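Local atomic coordinates of oxidoreductase, FMN-binding (PDB entry 2GQ8), a protein that binds FMN and probably works as an NAD(P)H-dependent flavin oxidoreductase of the Old Yellow Enzyme type, acting on the CH-CH group of its substrates. Residues A[66-71]-A[129-134]; A[26-31]-A[348-353]; A[57-62]-A[99-104]. One frame throughout, in Å; residues are numbered along the deposited sequence.

How the contacts relate
All three contacts gather around the flavin end of one eight-stranded parallel barrel, and each touches the bound p-hydroxyacetophenone. Contact 3 lies at the core, its centre about 8 Å from that of the chain, pairing the neighbouring barrel strands 53-60 and 96-102. Contacts 1 and 2 lie farther out, each centred about 16 Å from the chain centre and with their own centres about 11 Å apart, and are built from the loops after strands 20-22 and 53-60, the hairpin strand 130-133 and the segment 348-353 near the C-terminus. Along the chain contact 2 closes the long loop that encloses the other two, whose segments alternate. Residues far apart in sequence thus wall the ligand pocket beside the FMN.

Contact 1: residues A[66-71]-A[129-134]; sequences KGYAWT and VKVFVD. With AC6 (p-hydroxyacetophenone), chain D.
Y68 and F132 bring their rings together where the loop after the second barrel strand meets the strand 130-133 of a two-stranded antiparallel hairpin, an excursion beyond the third strand of the FMN-binding TIM barrel. The inner half is close-packed. CB of Y68 sits over one face of the F132 ring in a CH-pi contact, 4.0 Å from the ring centroid, while CD1 of Y68 approaches CE2 of F132; the two planes are inclined at 58°. F132 has CG between its backbone N and carbonyl carbon (chi1 58°), a cramped rotamer that swings the ring toward Y68 and A69. Farther along the tyrosine, CE1 meets CG1 of V131 at 3.6 Å, a branched side chain filling the space beside the aromatic rim. One face of the Y68 ring is covered by the methyl C8 of the bound p-hydroxyacetophenone, so a flat residue suits this pocket wall. OH of Y68 donates to a water 2.6 Å away, which donates in turn to K130 O; the same hydroxyl is also hydrogen-bonded to that of Y186. Between the two backbones A69 N donates to F132 O at 3.1 Å, and the small CB of A69 lets the chains approach this closely.

Toward solvent the contact thins out. K130 turns its side chain away from the loop, and beyond A69 the type II turn from Y68 to T71 carries W70 to the partly exposed edge, where D134 is its partner. The carboxylate plane stands 71° from that of the indole. There NE1 of W70 donates within its ring plane to OD2 of D134, 2.9 Å away, reaching that oxygen from above the carboxylate plane.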
# COMPACT_ATOMS: atom_id res chain seq x y z
N LYS A 66 -3.48 3.95 -12.74
CA LYS A 66 -3.71 2.51 -12.70
C LYS A 66 -2.64 1.69 -13.42
O LYS A 66 -2.16 2.07 -14.49
CB LYS A 66 -5.09 2.25 -13.33
CG LYS A 66 -5.51 0.80 -13.46
CD LYS A 66 -6.89 0.79 -14.13
CE LYS A 66 -7.38 -0.60 -14.47
NZ LYS A 66 -8.68 -0.49 -15.21
N GLY A 67 -2.26 0.56 -12.82
CA GLY A 67 -1.24 -0.28 -13.42
C GLY A 67 -1.66 -1.71 -13.74
O GLY A 67 -1.01 -2.38 -14.54
N TYR A 68 -2.75 -2.17 -13.13
CA TYR A 68 -3.22 -3.54 -13.33
C TYR A 68 -4.71 -3.58 -13.61
O TYR A 68 -5.47 -2.73 -13.13
CB TYR A 68 -2.93 -4.37 -12.08
CG TYR A 68 -1.48 -4.30 -11.65
CD1 TYR A 68 -0.56 -5.28 -12.02
CD2 TYR A 68 -1.02 -3.21 -10.92
CE1 TYR A 68 0.78 -5.17 -11.67
CE2 TYR A 68 0.31 -3.08 -10.57
CZ TYR A 68 1.21 -4.06 -10.95
OH TYR A 68 2.52 -3.89 -10.63
N ALA A 69 -5.13 -4.58 -14.37
CA ALA A 69 -6.53 -4.71 -14.71
C ALA A 69 -7.44 -4.91 -13.50
O ALA A 69 -7.06 -5.55 -12.51
CB ALA A 69 -6.72 -5.87 -15.67
N TRP A 70 -8.62 -4.31 -13.57
CA TRP A 70 -9.66 -4.46 -12.56
C TRP A 70 -9.39 -4.00 -11.13
O TRP A 70 -10.03 -4.49 -10.20
CB TRP A 70 -10.13 -5.92 -12.54
CG TRP A 70 -10.23 -6.51 -13.92
CD1 TRP A 70 -10.92 -5.99 -14.99
CD2 TRP A 70 -9.63 -7.72 -14.38
NE1 TRP A 70 -10.76 -6.81 -16.09
CE2 TRP A 70 -9.98 -7.88 -15.75
CE3 TRP A 70 -8.82 -8.69 -13.77
CZ2 TRP A 70 -9.54 -8.97 -16.51
CZ3 TRP A 70 -8.38 -9.77 -14.54
CH2 TRP A 70 -8.75 -9.90 -15.89
N THR A 71 -8.45 -3.08 -10.93
CA THR A 71 -8.20 -2.57 -9.59
C THR A 71 -9.22 -1.44 -9.37
O THR A 71 -9.57 -0.72 -10.30
CB THR A 71 -6.75 -2.05 -9.41
OG1 THR A 71 -6.48 -0.97 -10.33
CG2 THR A 71 -5.75 -3.19 -9.66
N VAL A 129 10.01 -6.04 -15.73
CA VAL A 129 8.78 -5.89 -14.96
C VAL A 129 7.57 -6.10 -15.85
O VAL A 129 7.54 -5.64 -17.00
CB VAL A 129 8.68 -4.49 -14.32
CG1 VAL A 129 7.34 -4.35 -13.60
CG2 VAL A 129 9.83 -4.28 -13.34
N LYS A 130 6.57 -6.79 -15.33
CA LYS A 130 5.35 -7.04 -16.08
C LYS A 130 4.13 -6.67 -15.23
O LYS A 130 4.20 -6.68 -14.00
CB LYS A 130 5.24 -8.51 -16.47
CG LYS A 130 6.34 -8.99 -17.39
CD LYS A 130 6.14 -10.45 -17.77
CE LYS A 130 7.22 -10.94 -18.72
NZ LYS A 130 7.04 -12.39 -19.05
N VAL A 131 3.04 -6.33 -15.90
CA VAL A 131 1.80 -6.03 -15.21
C VAL A 131 0.80 -6.89 -15.98
O VAL A 131 1.20 -7.67 -16.84
CB VAL A 131 1.40 -4.53 -15.30
CG1 VAL A 131 2.42 -3.68 -14.55
CG2 VAL A 131 1.30 -4.08 -16.75
N PHE A 132 -0.48 -6.78 -15.66
CA PHE A 132 -1.45 -7.56 -16.42
C PHE A 132 -2.60 -6.68 -16.86
O PHE A 132 -2.95 -5.70 -16.20
CB PHE A 132 -1.94 -8.79 -15.63
CG PHE A 132 -2.56 -8.49 -14.29
CD1 PHE A 132 -3.87 -8.02 -14.19
CD2 PHE A 132 -1.85 -8.73 -13.12
CE1 PHE A 132 -4.46 -7.80 -12.94
CE2 PHE A 132 -2.43 -8.52 -11.87
CZ PHE A 132 -3.74 -8.05 -11.78
N VAL A 133 -3.17 -7.02 -18.01
CA VAL A 133 -4.26 -6.25 -18.58
C VAL A 133 -5.45 -7.15 -18.89
O VAL A 133 -5.36 -8.38 -18.79
CB VAL A 133 -3.81 -5.57 -19.89
CG1 VAL A 133 -2.62 -4.64 -19.63
CG2 VAL A 133 -3.44 -6.62 -20.92
N ASP A 134 -6.55 -6.52 -19.26
CA ASP A 134 -7.77 -7.24 -19.62
C ASP A 134 -7.66 -7.53 -21.12
O ASP A 134 -7.53 -6.60 -21.92
CB ASP A 134 -8.99 -6.35 -19.35
CG ASP A 134 -10.30 -7.08 -19.55
OD1 ASP A 134 -10.34 -8.01 -20.38
OD2 ASP A 134 -11.30 -6.70 -18.90
C1 AC6 D . 2.18 -3.47 -4.76
C2 AC6 D . 2.85 -4.86 -4.64
C3 AC6 D . 2.20 -5.82 -5.42
C4 AC6 D . 1.12 -5.59 -6.30
C5 AC6 D . 0.56 -4.30 -6.30
C6 AC6 D . 1.04 -3.22 -5.55
O1 AC6 D . 2.77 -2.62 -3.90
O2 AC6 D . 1.15 -7.74 -7.21
C7 AC6 D . 0.53 -6.47 -7.27
C8 AC6 D . -0.53 -6.42 -8.37
O HOH W 1 4.34 -5.46 -11.62

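Contact 2: residues A[26-31]-A[348-353]; sequences TRSRAS and TLFGGG. With FMN (flavin mononucleotide), chain E; AC6 (p-hydroxyacetophenone), chain D.
R29 hydrogen-bonds three backbone carbonyls of the 348-353 segment. From CB, with CG beside its backbone N (chi1 -60°), the chain bends at chi2 and again at chi3, bringing CD to 3.5 Å from G352 O, a plain contact. NE then donates almost straight to G353 O at 2.8 Å. NH2 binds T348 O at 2.9 Å, in the carbonyl plane, and NH1 gives a weak bond to L349 O. NH1 also turns back within its own segment to a lone pair of R27 O; these bonds, made close to the guanidinium plane, fix its rotation. The segments are the loop following the first strand of the FMN-binding TIM barrel and a glycine-rich stretch near the C-terminus; the positive phi of G351 and the backbone angles of G352 favour glycine at both places. R27 works alongside: its NE meets a lone pair of L349 O at 2.8 Å, and its NH2 shares T348 O with R29. An arginine suits both positions because its several N-H groups can satisfy clustered carbonyls. Nearer the cofactor, F350 CZ lies 3.7 Å from the FMN methyl C7M, and OG1 of T26 donates to FMN O4 at 2.7 Å.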
# COMPACT_ATOMS: atom_id res chain seq x y z
N THR A 26 -3.72 -5.96 -3.61
CA THR A 26 -4.47 -5.89 -4.86
C THR A 26 -5.08 -7.26 -5.16
O THR A 26 -4.37 -8.25 -5.17
CB THR A 26 -3.54 -5.52 -6.02
OG1 THR A 26 -3.07 -4.18 -5.84
CG2 THR A 26 -4.27 -5.64 -7.36
N ARG A 27 -6.39 -7.30 -5.39
CA ARG A 27 -7.06 -8.56 -5.72
C ARG A 27 -7.74 -8.46 -7.08
O ARG A 27 -8.27 -9.45 -7.60
CB ARG A 27 -8.08 -8.93 -4.64
CG ARG A 27 -7.49 -9.03 -3.23
CD ARG A 27 -6.30 -9.98 -3.15
NE ARG A 27 -6.65 -11.32 -3.64
CZ ARG A 27 -7.25 -12.25 -2.91
NH1 ARG A 27 -7.57 -12.02 -1.64
NH2 ARG A 27 -7.57 -13.42 -3.47
N SER A 28 -7.72 -7.26 -7.66
CA SER A 28 -8.31 -7.02 -8.97
C SER A 28 -9.70 -7.64 -9.14
O SER A 28 -9.94 -8.41 -10.08
CB SER A 28 -7.36 -7.53 -10.06
OG SER A 28 -6.17 -6.75 -10.05
N ARG A 29 -10.60 -7.28 -8.24
CA ARG A 29 -11.98 -7.77 -8.26
C ARG A 29 -12.98 -6.64 -8.49
O ARG A 29 -14.18 -6.84 -8.34
CB ARG A 29 -12.33 -8.44 -6.92
CG ARG A 29 -11.47 -9.65 -6.50
CD ARG A 29 -11.59 -10.76 -7.53
NE ARG A 29 -11.47 -12.13 -6.99
CZ ARG A 29 -10.33 -12.72 -6.65
NH1 ARG A 29 -9.17 -12.08 -6.74
NH2 ARG A 29 -10.34 -13.99 -6.26
N ALA A 30 -12.50 -5.46 -8.86
CA ALA A 30 -13.41 -4.32 -9.05
C ALA A 30 -14.40 -4.53 -10.19
O ALA A 30 -14.06 -5.10 -11.23
CB ALA A 30 -12.61 -3.04 -9.27
N SER A 31 -15.63 -4.07 -9.98
CA SER A 31 -16.68 -4.21 -10.97
C SER A 31 -16.42 -3.42 -12.23
O SER A 31 -15.90 -2.31 -12.20
CB SER A 31 -18.02 -3.78 -10.38
OG SER A 31 -18.43 -4.68 -9.37
N THR A 348 -5.79 -17.65 -7.85
CA THR A 348 -6.96 -16.84 -7.61
C THR A 348 -6.68 -15.52 -6.88
O THR A 348 -7.59 -14.87 -6.38
CB THR A 348 -8.03 -17.65 -6.85
OG1 THR A 348 -7.44 -18.25 -5.68
CG2 THR A 348 -8.60 -18.74 -7.76
N LEU A 349 -5.41 -15.13 -6.85
CA LEU A 349 -5.06 -13.86 -6.22
C LEU A 349 -5.67 -12.69 -6.98
O LEU A 349 -6.16 -11.73 -6.37
CB LEU A 349 -3.54 -13.68 -6.17
CG LEU A 349 -2.78 -14.54 -5.16
CD1 LEU A 349 -1.29 -14.33 -5.36
CD2 LEU A 349 -3.19 -14.18 -3.72
N PHE A 350 -5.62 -12.76 -8.31
CA PHE A 350 -6.12 -11.66 -9.14
C PHE A 350 -7.25 -12.02 -10.08
O PHE A 350 -7.23 -13.06 -10.74
CB PHE A 350 -4.99 -11.08 -9.98
CG PHE A 350 -3.75 -10.76 -9.20
CD1 PHE A 350 -2.60 -11.51 -9.36
CD2 PHE A 350 -3.74 -9.70 -8.29
CE1 PHE A 350 -1.44 -11.22 -8.64
CE2 PHE A 350 -2.60 -9.41 -7.56
CZ PHE A 350 -1.44 -10.17 -7.73
N GLY A 351 -8.23 -11.13 -10.16
CA GLY A 351 -9.35 -11.33 -11.05
C GLY A 351 -10.34 -12.37 -10.57
O GLY A 351 -10.20 -12.94 -9.49
N GLY A 352 -11.35 -12.63 -11.39
CA GLY A 352 -12.35 -13.61 -11.02
C GLY A 352 -13.40 -13.07 -10.08
O GLY A 352 -13.68 -11.87 -10.07
N GLY A 353 -13.98 -13.96 -9.29
CA GLY A 353 -15.03 -13.56 -8.38
C GLY A 353 -14.76 -13.96 -6.94
O GLY A 353 -13.65 -13.80 -6.45
N1 FMN E . 1.48 -3.88 -1.35
C2 FMN E . 0.99 -2.55 -1.45
O2 FMN E . 1.53 -1.63 -0.92
N3 FMN E . -0.14 -2.35 -2.28
C4 FMN E . -0.97 -3.33 -2.69
O4 FMN E . -1.96 -3.13 -3.66
C4A FMN E . -0.40 -4.75 -2.78
N5 FMN E . -0.91 -5.75 -3.55
C5A FMN E . -0.53 -7.02 -3.23
C6 FMN E . -1.30 -8.12 -3.96
C7 FMN E . -0.97 -9.48 -3.59
C7M FMN E . -1.94 -10.56 -4.05
C8 FMN E . -0.08 -9.83 -2.53
C8M FMN E . 0.43 -11.18 -1.97
C9 FMN E . 0.76 -8.81 -1.96
C9A FMN E . 0.59 -7.33 -2.32
N10 FMN E . 1.20 -6.19 -1.69
C10 FMN E . 0.79 -4.88 -1.87
C1' FMN E . 2.32 -6.40 -0.75
C2' FMN E . 1.74 -6.74 0.62
O2' FMN E . 1.08 -5.63 1.22
C3' FMN E . 2.85 -7.24 1.57
O3' FMN E . 3.79 -6.17 1.85
C4' FMN E . 3.60 -8.47 1.11
O4' FMN E . 2.68 -9.49 0.65
C5' FMN E . 4.59 -9.05 2.10
O5' FMN E . 3.91 -9.57 3.26
P FMN E . 3.61 -11.13 3.42
O1P FMN E . 2.59 -11.52 2.39
O2P FMN E . 4.90 -11.88 3.30
O3P FMN E . 3.05 -11.22 4.87
C1 AC6 D . 2.18 -3.47 -4.76
C2 AC6 D . 2.85 -4.86 -4.64
C3 AC6 D . 2.20 -5.82 -5.42
C4 AC6 D . 1.12 -5.59 -6.30
C5 AC6 D . 0.56 -4.30 -6.30
C6 AC6 D . 1.04 -3.22 -5.55
O1 AC6 D . 2.77 -2.62 -3.90
O2 AC6 D . 1.15 -7.74 -7.21
C7 AC6 D . 0.53 -6.47 -7.27
C8 AC6 D . -0.53 -6.42 -8.37
O HOH W 2 -12.38 -9.50 -11.60

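Contact 3: residues A[57-62]-A[99-104]; sequences EGTQIS and AQLWHV. With FMN (flavin mononucleotide), chain E; AC6 (p-hydroxyacetophenone), chain D.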
# COMPACT_ATOMS: atom_id res chain seq x y z
N GLU A 57 -6.45 -2.48 -0.58
CA GLU A 57 -5.60 -2.74 -1.73
C GLU A 57 -5.38 -1.37 -2.39
O GLU A 57 -6.19 -0.45 -2.20
CB GLU A 57 -6.35 -3.62 -2.71
CG GLU A 57 -7.69 -3.02 -3.12
CD GLU A 57 -8.71 -4.06 -3.48
OE1 GLU A 57 -8.77 -4.46 -4.66
OE2 GLU A 57 -9.45 -4.50 -2.58
N GLY A 58 -4.31 -1.24 -3.16
CA GLY A 58 -4.07 0.02 -3.82
C GLY A 58 -5.29 0.45 -4.62
O GLY A 58 -5.93 -0.36 -5.29
N THR A 59 -5.65 1.73 -4.52
CA THR A 59 -6.79 2.22 -5.28
C THR A 59 -6.29 3.45 -6.05
O THR A 59 -5.82 4.42 -5.46
CB THR A 59 -8.01 2.50 -4.34
OG1 THR A 59 -9.12 2.96 -5.12
CG2 THR A 59 -7.66 3.51 -3.26
N GLN A 60 -6.37 3.38 -7.38
CA GLN A 60 -5.86 4.46 -8.22
C GLN A 60 -6.57 5.80 -8.05
O GLN A 60 -7.79 5.88 -7.96
CB GLN A 60 -5.86 4.06 -9.69
CG GLN A 60 -7.23 3.72 -10.23
CD GLN A 60 -7.51 2.23 -10.21
OE1 GLN A 60 -6.88 1.48 -9.47
NE2 GLN A 60 -8.47 1.80 -11.04
N ILE A 61 -5.76 6.85 -8.03
CA ILE A 61 -6.26 8.20 -7.83
C ILE A 61 -6.75 8.88 -9.10
O ILE A 61 -7.30 9.98 -9.03
CB ILE A 61 -5.18 9.09 -7.19
CG1 ILE A 61 -3.97 9.19 -8.13
CG2 ILE A 61 -4.75 8.49 -5.85
CD1 ILE A 61 -2.88 10.14 -7.63
N SER A 62 -6.55 8.23 -10.24
CA SER A 62 -6.96 8.78 -11.53
C SER A 62 -6.88 7.70 -12.60
O SER A 62 -6.33 6.63 -12.38
CB SER A 62 -6.05 9.93 -11.93
OG SER A 62 -4.79 9.43 -12.34
N ALA A 99 -7.48 3.79 3.22
CA ALA A 99 -7.44 3.56 1.78
C ALA A 99 -6.02 3.80 1.27
O ALA A 99 -5.43 4.84 1.56
CB ALA A 99 -8.40 4.51 1.07
N GLN A 100 -5.45 2.85 0.52
CA GLN A 100 -4.10 3.07 0.01
C GLN A 100 -4.19 3.80 -1.32
O GLN A 100 -4.56 3.21 -2.34
CB GLN A 100 -3.32 1.77 -0.20
CG GLN A 100 -1.87 2.07 -0.64
CD GLN A 100 -1.06 0.85 -1.01
OE1 GLN A 100 -1.41 0.11 -1.94
NE2 GLN A 100 0.03 0.63 -0.28
N LEU A 101 -3.86 5.09 -1.30
CA LEU A 101 -3.90 5.92 -2.51
C LEU A 101 -2.74 5.54 -3.41
O LEU A 101 -1.58 5.63 -3.03
CB LEU A 101 -3.84 7.39 -2.13
CG LEU A 101 -4.94 7.80 -1.15
CD1 LEU A 101 -4.90 9.30 -0.95
CD2 LEU A 101 -6.31 7.35 -1.66
N TRP A 102 -3.08 5.15 -4.63
CA TRP A 102 -2.11 4.62 -5.57
C TRP A 102 -1.88 5.33 -6.90
O TRP A 102 -2.84 5.73 -7.57
CB TRP A 102 -2.55 3.19 -5.86
CG TRP A 102 -1.54 2.22 -6.38
CD1 TRP A 102 -0.17 2.33 -6.34
CD2 TRP A 102 -1.82 0.91 -6.88
NE1 TRP A 102 0.41 1.16 -6.79
CE2 TRP A 102 -0.59 0.28 -7.13
CE3 TRP A 102 -3.01 0.21 -7.14
CZ2 TRP A 102 -0.50 -1.03 -7.62
CZ3 TRP A 102 -2.93 -1.09 -7.63
CH2 TRP A 102 -1.68 -1.70 -7.86
N HIS A 103 -0.61 5.48 -7.27
CA HIS A 103 -0.27 5.97 -8.59
C HIS A 103 0.93 5.10 -8.93
O HIS A 103 1.95 5.15 -8.25
CB HIS A 103 0.14 7.45 -8.64
CG HIS A 103 0.17 7.98 -10.04
ND1 HIS A 103 0.88 7.37 -11.05
CD2 HIS A 103 -0.48 9.03 -10.61
CE1 HIS A 103 0.66 8.00 -12.19
NE2 HIS A 103 -0.15 9.01 -11.95
N VAL A 104 0.79 4.28 -9.97
CA VAL A 104 1.84 3.34 -10.36
C VAL A 104 2.97 3.93 -11.18
O VAL A 104 4.00 3.29 -11.35
CB VAL A 104 1.26 2.15 -11.16
CG1 VAL A 104 0.19 1.43 -10.34
CG2 VAL A 104 0.68 2.64 -12.48
N1 FMN E . 1.48 -3.88 -1.35
C2 FMN E . 0.99 -2.55 -1.45
O2 FMN E . 1.53 -1.63 -0.92
N3 FMN E . -0.14 -2.35 -2.28
C4 FMN E . -0.97 -3.33 -2.69
O4 FMN E . -1.96 -3.13 -3.66
C4A FMN E . -0.40 -4.75 -2.78
N5 FMN E . -0.91 -5.75 -3.55
C5A FMN E . -0.53 -7.02 -3.23
C6 FMN E . -1.30 -8.12 -3.96
C7 FMN E . -0.97 -9.48 -3.59
C7M FMN E . -1.94 -10.56 -4.05
C8 FMN E . -0.08 -9.83 -2.53
C8M FMN E . 0.43 -11.18 -1.97
C9 FMN E . 0.76 -8.81 -1.96
C9A FMN E . 0.59 -7.33 -2.32
N10 FMN E . 1.20 -6.19 -1.69
C10 FMN E . 0.79 -4.88 -1.87
C1' FMN E . 2.32 -6.40 -0.75
C2' FMN E . 1.74 -6.74 0.62
O2' FMN E . 1.08 -5.63 1.22
C3' FMN E . 2.85 -7.24 1.57
O3' FMN E . 3.79 -6.17 1.85
C4' FMN E . 3.60 -8.47 1.11
O4' FMN E . 2.68 -9.49 0.65
C5' FMN E . 4.59 -9.05 2.10
O5' FMN E . 3.91 -9.57 3.26
P FMN E . 3.61 -11.13 3.42
O1P FMN E . 2.59 -11.52 2.39
O2P FMN E . 4.90 -11.88 3.30
O3P FMN E . 3.05 -11.22 4.87
C1 AC6 D . 2.18 -3.47 -4.76
C2 AC6 D . 2.85 -4.86 -4.64
C3 AC6 D . 2.20 -5.82 -5.42
C4 AC6 D . 1.12 -5.59 -6.30
C5 AC6 D . 0.56 -4.30 -6.30
C6 AC6 D . 1.04 -3.22 -5.55
O1 AC6 D . 2.77 -2.62 -3.90
O2 AC6 D . 1.15 -7.74 -7.21
C7 AC6 D . 0.53 -6.47 -7.27
C8 AC6 D . -0.53 -6.42 -8.37
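E57 opens the contact lightly, its side chain turned from the partner strand toward Y45. G58 lies beside the flavin: its backbone N donates to FMN O4 at 3.1 Å, and the indole carbon CE3 of W102 lies 3.4 Å from G58 C. A CB on this residue would run into W102 and crowd OE1 of Q100, hence glycine. W102 stretches on toward the ligand; FMN O4 lies over one face of the indole, and CZ2 is 3.4 Å from C6 of p-hydroxyacetophenone. An alanine here would remove the indole and is likely to leave C6 of the ligand and the G58 backbone without their neighbour, opening a gap in the pocket wall. Q100, its chain extended with CG anti to the backbone N (chi1 -176°), reads the flavin edge with its amide: OE1 accepts from FMN N3, and NE2 gives a nearly straight bond to FMN O2, each at 2.8 Å.

Next, T59 N donates to Q100 O nearly head-on, and T59 O receives W102 N from above its carbonyl plane. These are bonds of the parallel pair formed by strands 53-60 and 96-102, joined through helix 77-93 in a beta-alpha-beta unit of the TIM barrel. T59 also lays CG2 against Q100 O at 3.2 Å, leaving its hydroxyl to P72 and W83. Q60 brings its CA-H to W102 O, its amide going to T71. I61 then takes up W102 O through its backbone N at 3.2 Å; its branched side chain divides, CG2 packing on CB of L101 and CD1 meeting the edge of the H103 ring in plane, 4.0 Å from CD2.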